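Local coordinates for DNA damage response protein Rtt109, putative (Neosartorya fumigata, PDB 5ZB9) that probably transfers acetyl groups from acetyl-CoA to lysine on histone H3, a modification tied to nucleosome assembly, DNA replication and the DNA damage response, at residues H27-P32 and H416-E421; L138-Q143 and G164-W169; W168-I173 and G317-V322. All coordinates share one frame; numbering follows the deposited sequence.

In the fold
Along the chain the order is 27-32, 138-143, 164-169, 168-173, 317-322 and 416-421, so interaction 1 closes a long loop inside which the other two are nested. Interactions 2 and 3 lie side by side, their centres about 8 Å apart: they share helix 162-177, with Trp-168 and Trp-169, and use the neighbouring antiparallel strands 133-140 and 317-324. Interaction 1 is on another part of the same mixed sheet, its centre about 27 Å from that of interaction 2 and 26 Å from that of interaction 3. The helix-on-sheet pair stands by the CoA site, whereas interaction 1 brings the chain's C-terminal part back onto an N-terminal strand, away from that site.

Interaction 1 of 3, residues H27-P32 and H416-E421; sequences HISSAP and HAVLSE
Ser-29 bonds through both its N and its O to the strand that starts at Ala-417, and this makes a short parallel pair within the mixed sheet. Strand 417-419 lies along strand 22-35, whose other edge is taken by strand 50-61 through backbone bonds of Ile-28 and Ser-30. The firm stretch is in the middle: Ser-29 N donates to Ala-417 O at 2.9 Å, and Leu-419 N to Ser-29 O at 2.7 Å, each donor nearly in line with its carbonyl. On one face Ile-28 packs with Ala-417 and Leu-419, apolar and buried. Ile-28 CG1 sits between the backbone N and carbonyl carbon (chi1 65°), and at the end of that branch CD1 meets Leu-419 CD1 at 4.0 Å, the two side chains crossing at a slant. Helices 421-432 and 439-457 close over Ile-28 through Tyr-424, Ala-427 and Val-453. The other face is looser: exposed Val-418 brings CG2 to 3.9 Å from Ser-29 OG. Beyond the pair, Val-418 CG1 comes only to 4.1 Å of the backbone N of exposed Ala-31. At the start of the pair His-27 O receives two weak bonds, from His-416 N and Ala-417 N. The His-416 ring makes a better-formed link there. Its NE2 is bonded to Gln-464 OE1, while ND1 accepts His-27 N at 3.0 Å, the donor only 6° out of the ring plane.

Interaction 2 of 3, residues L138-Q143 and G164-W169; sequences LFARAQ and GLIKWW
Leu-138 lies across one face of the Trp-169 indole, the two side chains meeting at a slant. Its CD1 stands over the five-membered ring, 4.1 Å from the centroid and 22° off the normal, a CH-pi contact. CD2 reaches the six-membered ring instead, offset toward the rim and 3.5 Å from Trp-169 CE3. Against the opposite face of the Trp-169 indole comes Trp-168, its atom CZ3 above the centre, so the ring is held between a leucine and a neighbouring tryptophan. This is a helix-on-sheet contact: helix 162-177 packs over strand 133-140, the axes of the two short segments approaching to 8.4 Å with directions 144° apart, nearer antiparallel than parallel. Ala-140, on the strand, sets its CB 3.7 Å from Trp-169 CD1 and 3.8 Å from CG1 of Ile-166, about one turn before Trp-169; the CA atoms of Ala-140 and Ile-166 lie nearest each other across the contact. Past the strand's end, Leu-165 CD1 rests on the backbone, 3.4 Å from Ala-142 N, a nitrogen that also bonds to Asp-162 OD2. Trp-169 touches Val-91 and Ala-94 of strand 86-96; Ala-94, like Trp-168, is a CoA-binding residue, though no CoA is bound here.

Interaction 3 of 3, residues W168-I173 and G317-V322; sequences WWCRVI and GFLWLV
Ile-173 carries CG1 anti to its carbonyl carbon (chi1 -73°) and CG2 anti to its backbone N, and the two branches serve different leucines of strand 317-322. Opposite it, Leu-319 holds CG anti to the backbone N (chi1 -171°), extending from the strand toward the helix. Leu-319 CD2 then approaches Ile-173 CG1 to 3.4 Å, while the two side chains pass alongside one another, pointing opposite ways. The same CD2 lies 4.2 Å from Trp-169 O, the carbonyl that accepts the helical bond from Ile-173 N. The second branch of Ile-173, CG2, is 4.2 Å from Leu-321 CB. Leu-319 CD1 looks to Cys-170 SG, at 4.4 Å. The side-chain contacts are apolar and the touching residues buried: Cys-170 and Ile-173 lie against Leu-319 and Leu-321, which share one face of the strand. Helix and strand run almost parallel, the axes of these segments 6° and 10.2 Å apart. On the strand's other face Trp-320 turns away from the helix, its NE1 hydrogen-bonded to atom OH of the acetyllysine at position 264. Strand 317-324 lies antiparallel between strands 133-140 and 202-208, and the far side of helix 162-177, with the CoA-binding Trp-168 and Arg-171, meets helix 111-127.

Interaction 1 of 3, residues H27-P32 and H416-E421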
loop_
_atom_site.group_PDB
_atom_site.type_symbol
_atom_site.label_atom_id
_atom_site.label_comp_id
_atom_site.label_asym_id
_atom_site.label_seq_id
_atom_site.Cartn_x
_atom_site.Cartn_y
_atom_site.Cartn_z
ATOM N N HIS A 27 14.396 -8.371 -3.356
ATOM C CA HIS A 27 13.747 -7.470 -2.443
ATOM C C HIS A 27 14.802 -6.504 -1.912
ATOM O O HIS A 27 15.723 -6.905 -1.207
ATOM C CB HIS A 27 13.083 -8.277 -1.322
ATOM C CG HIS A 27 12.555 -7.448 -0.195
ATOM N ND1 HIS A 27 12.277 -7.979 1.045
ATOM C CD2 HIS A 27 12.254 -6.130 -0.115
ATOM C CE1 HIS A 27 11.830 -7.025 1.841
ATOM N NE2 HIS A 27 11.810 -5.892 1.162
ATOM N N ILE A 28 14.700 -5.233 -2.269
ATOM C CA ILE A 28 15.645 -4.281 -1.720
ATOM C C ILE A 28 14.886 -3.305 -0.845
ATOM O O ILE A 28 13.721 -3.019 -1.092
ATOM C CB ILE A 28 16.447 -3.541 -2.821
ATOM C CG1 ILE A 28 15.539 -2.674 -3.680
ATOM C CG2 ILE A 28 17.205 -4.540 -3.706
ATOM C CD1 ILE A 28 16.302 -1.881 -4.707
ATOM N N SER A 29 15.536 -2.826 0.205
ATOM C CA SER A 29 14.888 -1.893 1.110
ATOM C C SER A 29 15.859 -0.826 1.584
ATOM O O SER A 29 17.061 -0.914 1.340
ATOM C CB SER A 29 14.286 -2.630 2.310
ATOM O OG SER A 29 15.288 -3.102 3.193
ATOM N N SER A 30 15.328 0.192 2.247
ATOM C CA SER A 30 16.164 1.220 2.851
ATOM C C SER A 30 15.882 1.255 4.347
ATOM O O SER A 30 14.826 0.813 4.792
ATOM C CB SER A 30 15.909 2.583 2.206
ATOM O OG SER A 30 14.567 2.990 2.401
ATOM N N ALA A 31 16.825 1.753 5.133
ATOM C CA ALA A 31 16.624 1.768 6.577
ATOM C C ALA A 31 15.644 2.873 6.892
ATOM O O ALA A 31 15.553 3.841 6.133
ATOM C CB ALA A 31 17.937 1.975 7.312
ATOM N N PRO A 32 14.892 2.729 7.993
ATOM C CA PRO A 32 13.937 3.771 8.379
ATOM C C PRO A 32 14.630 5.114 8.526
ATOM O O PRO A 32 15.663 5.202 9.184
ATOM C CB PRO A 32 13.397 3.286 9.730
ATOM C CG PRO A 32 13.661 1.823 9.753
ATOM C CD PRO A 32 14.892 1.593 8.931
ATOM N N HIS A 416 16.844 -8.486 0.717
ATOM C CA HIS A 416 18.118 -9.087 0.368
ATOM C C HIS A 416 19.241 -8.061 0.450
ATOM O O HIS A 416 20.376 -8.396 0.772
ATOM C CB HIS A 416 18.043 -9.687 -1.033
ATOM C CG HIS A 416 17.002 -10.749 -1.169
ATOM N ND1 HIS A 416 15.851 -10.575 -1.906
ATOM C CD2 HIS A 416 16.927 -11.997 -0.647
ATOM C CE1 HIS A 416 15.116 -11.671 -1.839
ATOM N NE2 HIS A 416 15.747 -12.550 -1.082
ATOM N N ALA A 417 18.911 -6.806 0.158
ATOM C CA ALA A 417 19.863 -5.710 0.259
ATOM C C ALA A 417 19.237 -4.506 0.943
ATOM O O ALA A 417 18.182 -4.017 0.534
ATOM C CB ALA A 417 20.375 -5.322 -1.117
ATOM N N VAL A 418 19.885 -4.040 1.998
ATOM C CA VAL A 418 19.498 -2.793 2.628
ATOM C C VAL A 418 20.377 -1.679 2.083
ATOM O O VAL A 418 21.576 -1.652 2.334
ATOM C CB VAL A 418 19.629 -2.869 4.149
ATOM C CG1 VAL A 418 19.251 -1.539 4.772
ATOM C CG2 VAL A 418 18.760 -4.007 4.695
ATOM N N LEU A 419 19.780 -0.778 1.313
ATOM C CA LEU A 419 20.521 0.307 0.695
ATOM C C LEU A 419 20.322 1.615 1.437
ATOM O O LEU A 419 19.318 1.807 2.126
ATOM C CB LEU A 419 20.102 0.483 -0.761
ATOM C CG LEU A 419 20.223 -0.780 -1.592
ATOM C CD1 LEU A 419 19.711 -0.545 -3.011
ATOM C CD2 LEU A 419 21.670 -1.249 -1.596
ATOM N N SER A 420 21.292 2.510 1.296
ATOM C CA SER A 420 21.129 3.876 1.758
ATOM C C SER A 420 19.977 4.510 0.987
ATOM O O SER A 420 19.623 4.051 -0.105
ATOM C CB SER A 420 22.414 4.678 1.556
ATOM O OG SER A 420 22.677 4.878 0.170
ATOM N N GLU A 421 19.395 5.560 1.553
ATOM C CA GLU A 421 18.356 6.309 0.864
ATOM C C GLU A 421 18.783 6.689 -0.553
ATOM O O GLU A 421 18.006 6.565 -1.506
ATOM C CB GLU A 421 18.000 7.557 1.660
ATOM C CG GLU A 421 16.972 8.442 0.994
ATOM C CD GLU A 421 16.259 9.326 1.995
ATOM O OE1 GLU A 421 16.166 8.916 3.174
ATOM O OE2 GLU A 421 15.799 10.424 1.607
#

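Interaction 2 of 3, residues L138-Q143 and G164-W169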
loop_
_atom_site.group_PDB
_atom_site.type_symbol
_atom_site.label_atom_id
_atom_site.label_comp_id
_atom_site.label_asym_id
_atom_site.label_seq_id
_atom_site.Cartn_x
_atom_site.Cartn_y
_atom_site.Cartn_z
ATOM N N LEU A 138 -3.727 1.865 0.032
ATOM C CA LEU A 138 -3.380 2.063 -1.372
ATOM C C LEU A 138 -4.494 2.831 -2.066
ATOM O O LEU A 138 -5.625 2.859 -1.583
ATOM C CB LEU A 138 -3.154 0.717 -2.074
ATOM C CG LEU A 138 -4.371 -0.211 -2.184
ATOM C CD1 LEU A 138 -5.229 0.067 -3.437
ATOM C CD2 LEU A 138 -3.942 -1.667 -2.138
ATOM N N PHE A 139 -4.186 3.435 -3.205
ATOM C CA PHE A 139 -5.239 3.940 -4.073
ATOM C C PHE A 139 -5.183 3.153 -5.374
ATOM O O PHE A 139 -4.112 2.772 -5.826
ATOM C CB PHE A 139 -5.117 5.456 -4.307
ATOM C CG PHE A 139 -3.905 5.873 -5.092
ATOM C CD1 PHE A 139 -2.738 6.254 -4.442
ATOM C CD2 PHE A 139 -3.938 5.921 -6.484
ATOM C CE1 PHE A 139 -1.615 6.660 -5.169
ATOM C CE2 PHE A 139 -2.816 6.323 -7.215
ATOM C CZ PHE A 139 -1.661 6.691 -6.556
ATOM N N ALA A 140 -6.342 2.882 -5.957
ATOM C CA ALA A 140 -6.402 2.045 -7.146
ATOM C C ALA A 140 -6.906 2.837 -8.336
ATOM O O ALA A 140 -8.006 3.385 -8.296
ATOM C CB ALA A 140 -7.290 0.839 -6.906
ATOM N N ARG A 141 -6.092 2.898 -9.386
ATOM C CA ARG A 141 -6.482 3.532 -10.641
ATOM C C ARG A 141 -5.493 3.160 -11.737
ATOM O O ARG A 141 -4.306 2.979 -11.472
ATOM C CB ARG A 141 -6.559 5.051 -10.491
ATOM C CG ARG A 141 -5.217 5.740 -10.290
ATOM C CD ARG A 141 -5.410 7.228 -10.012
ATOM N NE ARG A 141 -6.086 7.876 -11.127
ATOM C CZ ARG A 141 -5.472 8.610 -12.049
ATOM N NH1 ARG A 141 -4.164 8.805 -11.975
ATOM N NH2 ARG A 141 -6.172 9.155 -13.037
ATOM N N ALA A 142 -5.988 3.021 -12.961
ATOM C CA ALA A 142 -5.115 2.806 -14.115
ATOM C C ALA A 142 -4.328 4.076 -14.403
ATOM O O ALA A 142 -4.896 5.167 -14.422
ATOM C CB ALA A 142 -5.923 2.394 -15.328
ATOM N N GLN A 143 -3.023 3.950 -14.615
ATOM C CA GLN A 143 -2.201 5.143 -14.793
ATOM C C GLN A 143 -0.853 4.839 -15.385
ATOM O O GLN A 143 -0.540 3.690 -15.682
ATOM C CB GLN A 143 -1.997 5.858 -13.463
ATOM C CG GLN A 143 -1.100 5.114 -12.518
ATOM C CD GLN A 143 -1.128 5.710 -11.124
ATOM O OE1 GLN A 143 -1.124 4.981 -10.123
ATOM N NE2 GLN A 143 -1.158 7.043 -11.047
ATOM N N GLY A 164 -11.640 -2.495 -12.864
ATOM C CA GLY A 164 -10.954 -3.767 -12.751
ATOM C C GLY A 164 -9.840 -3.734 -11.726
ATOM O O GLY A 164 -9.632 -4.709 -10.995
ATOM N N LEU A 165 -9.118 -2.617 -11.668
ATOM C CA LEU A 165 -8.022 -2.471 -10.713
ATOM C C LEU A 165 -8.521 -2.406 -9.270
ATOM O O LEU A 165 -7.917 -2.995 -8.369
ATOM C CB LEU A 165 -7.197 -1.232 -11.028
ATOM C CG LEU A 165 -5.966 -1.543 -11.868
ATOM C CD1 LEU A 165 -5.287 -0.263 -12.325
ATOM C CD2 LEU A 165 -5.008 -2.425 -11.084
ATOM N N ILE A 166 -9.620 -1.693 -9.053
ATOM C CA ILE A 166 -10.217 -1.636 -7.728
ATOM C C ILE A 166 -10.652 -3.036 -7.259
ATOM O O ILE A 166 -10.361 -3.425 -6.128
ATOM C CB ILE A 166 -11.406 -0.654 -7.693
ATOM C CG1 ILE A 166 -10.924 0.765 -8.008
ATOM C CG2 ILE A 166 -12.094 -0.676 -6.330
ATOM C CD1 ILE A 166 -12.046 1.735 -8.368
ATOM N N LYS A 167 -11.314 -3.808 -8.119
ATOM C CA LYS A 167 -11.697 -5.166 -7.736
ATOM C C LYS A 167 -10.471 -6.033 -7.504
ATOM O O LYS A 167 -10.455 -6.865 -6.593
ATOM C CB LYS A 167 -12.592 -5.812 -8.789
ATOM C CG LYS A 167 -13.960 -5.182 -8.877
ATOM C CD LYS A 167 -14.799 -5.811 -9.980
ATOM C CE LYS A 167 -16.017 -4.940 -10.275
ATOM N NZ LYS A 167 -16.947 -5.533 -11.281
ATOM N N TRP A 168 -9.441 -5.828 -8.322
ATOM C CA TRP A 168 -8.217 -6.623 -8.228
ATOM C C TRP A 168 -7.534 -6.409 -6.876
ATOM O O TRP A 168 -7.194 -7.365 -6.180
ATOM C CB TRP A 168 -7.264 -6.267 -9.377
ATOM C CG TRP A 168 -6.055 -7.155 -9.505
ATOM C CD1 TRP A 168 -5.980 -8.362 -10.148
ATOM C CD2 TRP A 168 -4.735 -6.897 -8.991
ATOM N NE1 TRP A 168 -4.702 -8.868 -10.060
ATOM C CE2 TRP A 168 -3.921 -7.989 -9.357
ATOM C CE3 TRP A 168 -4.171 -5.852 -8.258
ATOM C CZ2 TRP A 168 -2.577 -8.060 -9.020
ATOM C CZ3 TRP A 168 -2.826 -5.923 -7.920
ATOM C CH2 TRP A 168 -2.045 -7.018 -8.303
ATOM N N TRP A 169 -7.356 -5.148 -6.503
ATOM C CA TRP A 169 -6.690 -4.813 -5.254
ATOM C C TRP A 169 -7.475 -5.289 -4.041
ATOM O O TRP A 169 -6.889 -5.682 -3.040
ATOM C CB TRP A 169 -6.440 -3.305 -5.167
ATOM C CG TRP A 169 -5.174 -2.893 -5.857
ATOM C CD1 TRP A 169 -5.058 -2.083 -6.950
ATOM C CD2 TRP A 169 -3.844 -3.295 -5.511
ATOM N NE1 TRP A 169 -3.738 -1.944 -7.291
ATOM C CE2 TRP A 169 -2.973 -2.674 -6.422
ATOM C CE3 TRP A 169 -3.308 -4.114 -4.510
ATOM C CZ2 TRP A 169 -1.591 -2.843 -6.360
ATOM C CZ3 TRP A 169 -1.946 -4.280 -4.450
ATOM C CH2 TRP A 169 -1.100 -3.654 -5.370
#

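Interaction 3 of 3, residues W168-I173 and G317-V322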
loop_
_atom_site.group_PDB
_atom_site.type_symbol
_atom_site.label_atom_id
_atom_site.label_comp_id
_atom_site.label_asym_id
_atom_site.label_seq_id
_atom_site.Cartn_x
_atom_site.Cartn_y
_atom_site.Cartn_z
ATOM N N TRP A 168 -9.441 -5.828 -8.322
ATOM C CA TRP A 168 -8.217 -6.623 -8.228
ATOM C C TRP A 168 -7.534 -6.409 -6.876
ATOM O O TRP A 168 -7.194 -7.365 -6.180
ATOM C CB TRP A 168 -7.264 -6.267 -9.377
ATOM C CG TRP A 168 -6.055 -7.155 -9.505
ATOM C CD1 TRP A 168 -5.980 -8.362 -10.148
ATOM C CD2 TRP A 168 -4.735 -6.897 -8.991
ATOM N NE1 TRP A 168 -4.702 -8.868 -10.060
ATOM C CE2 TRP A 168 -3.921 -7.989 -9.357
ATOM C CE3 TRP A 168 -4.171 -5.852 -8.258
ATOM C CZ2 TRP A 168 -2.577 -8.060 -9.020
ATOM C CZ3 TRP A 168 -2.826 -5.923 -7.920
ATOM C CH2 TRP A 168 -2.045 -7.018 -8.303
ATOM N N TRP A 169 -7.356 -5.148 -6.503
ATOM C CA TRP A 169 -6.690 -4.813 -5.254
ATOM C C TRP A 169 -7.475 -5.289 -4.041
ATOM O O TRP A 169 -6.889 -5.682 -3.040
ATOM C CB TRP A 169 -6.440 -3.305 -5.167
ATOM C CG TRP A 169 -5.174 -2.893 -5.857
ATOM C CD1 TRP A 169 -5.058 -2.083 -6.950
ATOM C CD2 TRP A 169 -3.844 -3.295 -5.511
ATOM N NE1 TRP A 169 -3.738 -1.944 -7.291
ATOM C CE2 TRP A 169 -2.973 -2.674 -6.422
ATOM C CE3 TRP A 169 -3.308 -4.114 -4.510
ATOM C CZ2 TRP A 169 -1.591 -2.843 -6.360
ATOM C CZ3 TRP A 169 -1.946 -4.280 -4.450
ATOM C CH2 TRP A 169 -1.100 -3.654 -5.370
ATOM N N CYS A 170 -8.800 -5.270 -4.123
ATOM C CA CYS A 170 -9.595 -5.831 -3.033
ATOM C C CYS A 170 -9.353 -7.338 -2.901
ATOM O O CYS A 170 -9.301 -7.853 -1.784
ATOM C CB CYS A 170 -11.079 -5.533 -3.235
ATOM S SG CYS A 170 -11.471 -3.771 -3.074
ATOM N N ARG A 171 -9.169 -8.038 -4.025
ATOM C CA ARG A 171 -8.908 -9.474 -3.993
ATOM C C ARG A 171 -7.514 -9.762 -3.444
ATOM O O ARG A 171 -7.267 -10.816 -2.878
ATOM C CB ARG A 171 -9.077 -10.087 -5.387
ATOM C CG ARG A 171 -10.530 -10.206 -5.854
ATOM C CD ARG A 171 -10.632 -10.982 -7.165
ATOM N NE ARG A 171 -9.952 -10.289 -8.256
ATOM C CZ ARG A 171 -10.567 -9.568 -9.189
ATOM N NH1 ARG A 171 -9.859 -8.966 -10.131
ATOM N NH2 ARG A 171 -11.890 -9.457 -9.178
ATOM N N VAL A 172 -6.599 -8.814 -3.606
ATOM C CA VAL A 172 -5.267 -8.938 -3.021
ATOM C C VAL A 172 -5.354 -8.837 -1.500
ATOM O O VAL A 172 -4.731 -9.603 -0.760
ATOM C CB VAL A 172 -4.312 -7.842 -3.540
ATOM C CG1 VAL A 172 -3.049 -7.781 -2.697
ATOM C CG2 VAL A 172 -3.985 -8.058 -5.017
ATOM N N ILE A 173 -6.144 -7.870 -1.052
ATOM C CA ILE A 173 -6.309 -7.560 0.360
ATOM C C ILE A 173 -7.159 -8.603 1.110
ATOM O O ILE A 173 -6.881 -8.917 2.267
ATOM C CB ILE A 173 -6.926 -6.138 0.497
ATOM C CG1 ILE A 173 -5.859 -5.098 0.153
ATOM C CG2 ILE A 173 -7.516 -5.883 1.884
ATOM C CD1 ILE A 173 -4.581 -5.281 0.925
ATOM N N GLY A 317 -10.185 4.174 -6.474
ATOM C CA GLY A 317 -10.649 3.634 -5.213
ATOM C C GLY A 317 -9.594 3.830 -4.140
ATOM O O GLY A 317 -8.397 3.682 -4.399
ATOM N N PHE A 318 -10.031 4.166 -2.934
ATOM C CA PHE A 318 -9.118 4.286 -1.813
ATOM C C PHE A 318 -9.394 3.182 -0.816
ATOM O O PHE A 318 -10.527 2.987 -0.384
ATOM C CB PHE A 318 -9.242 5.660 -1.160
ATOM C CG PHE A 318 -9.024 6.791 -2.116
ATOM C CD1 PHE A 318 -7.745 7.171 -2.474
ATOM C CD2 PHE A 318 -10.097 7.462 -2.674
ATOM C CE1 PHE A 318 -7.533 8.202 -3.365
ATOM C CE2 PHE A 318 -9.891 8.506 -3.566
ATOM C CZ PHE A 318 -8.601 8.874 -3.910
ATOM N N LEU A 319 -8.346 2.457 -0.458
ATOM C CA LEU A 319 -8.485 1.279 0.377
ATOM C C LEU A 319 -7.668 1.374 1.672
ATOM O O LEU A 319 -6.491 1.740 1.653
ATOM C CB LEU A 319 -8.074 0.053 -0.424
ATOM C CG LEU A 319 -8.349 -1.304 0.194
ATOM C CD1 LEU A 319 -9.841 -1.466 0.314
ATOM C CD2 LEU A 319 -7.803 -2.380 -0.697
ATOM N N TRP A 320 -8.306 1.061 2.795
ATOM C CA TRP A 320 -7.607 0.978 4.069
ATOM C C TRP A 320 -7.956 -0.340 4.735
ATOM O O TRP A 320 -9.122 -0.613 5.019
ATOM C CB TRP A 320 -7.968 2.151 4.993
ATOM C CG TRP A 320 -7.844 3.481 4.330
ATOM C CD1 TRP A 320 -6.720 4.253 4.239
ATOM C CD2 TRP A 320 -8.876 4.194 3.641
ATOM N NE1 TRP A 320 -6.993 5.403 3.545
ATOM C CE2 TRP A 320 -8.308 5.392 3.165
ATOM C CE3 TRP A 320 -10.226 3.935 3.384
ATOM C CZ2 TRP A 320 -9.043 6.332 2.439
ATOM C CZ3 TRP A 320 -10.960 4.873 2.667
ATOM C CH2 TRP A 320 -10.364 6.057 2.204
ATOM N N LEU A 321 -6.946 -1.171 4.951
ATOM C CA LEU A 321 -7.120 -2.357 5.761
ATOM C C LEU A 321 -6.604 -2.038 7.152
ATOM O O LEU A 321 -5.408 -1.794 7.333
ATOM C CB LEU A 321 -6.378 -3.550 5.160
ATOM C CG LEU A 321 -6.302 -4.779 6.069
ATOM C CD1 LEU A 321 -7.697 -5.365 6.313
ATOM C CD2 LEU A 321 -5.361 -5.812 5.477
ATOM N N VAL A 322 -7.501 -1.998 8.131
ATOM C CA VAL A 322 -7.089 -1.622 9.483
ATOM C C VAL A 322 -7.055 -2.836 10.407
ATOM O O VAL A 322 -8.084 -3.493 10.646
ATOM C CB VAL A 322 -8.011 -0.541 10.089
ATOM C CG1 VAL A 322 -7.539 -0.156 11.484
ATOM C CG2 VAL A 322 -8.060 0.683 9.184
#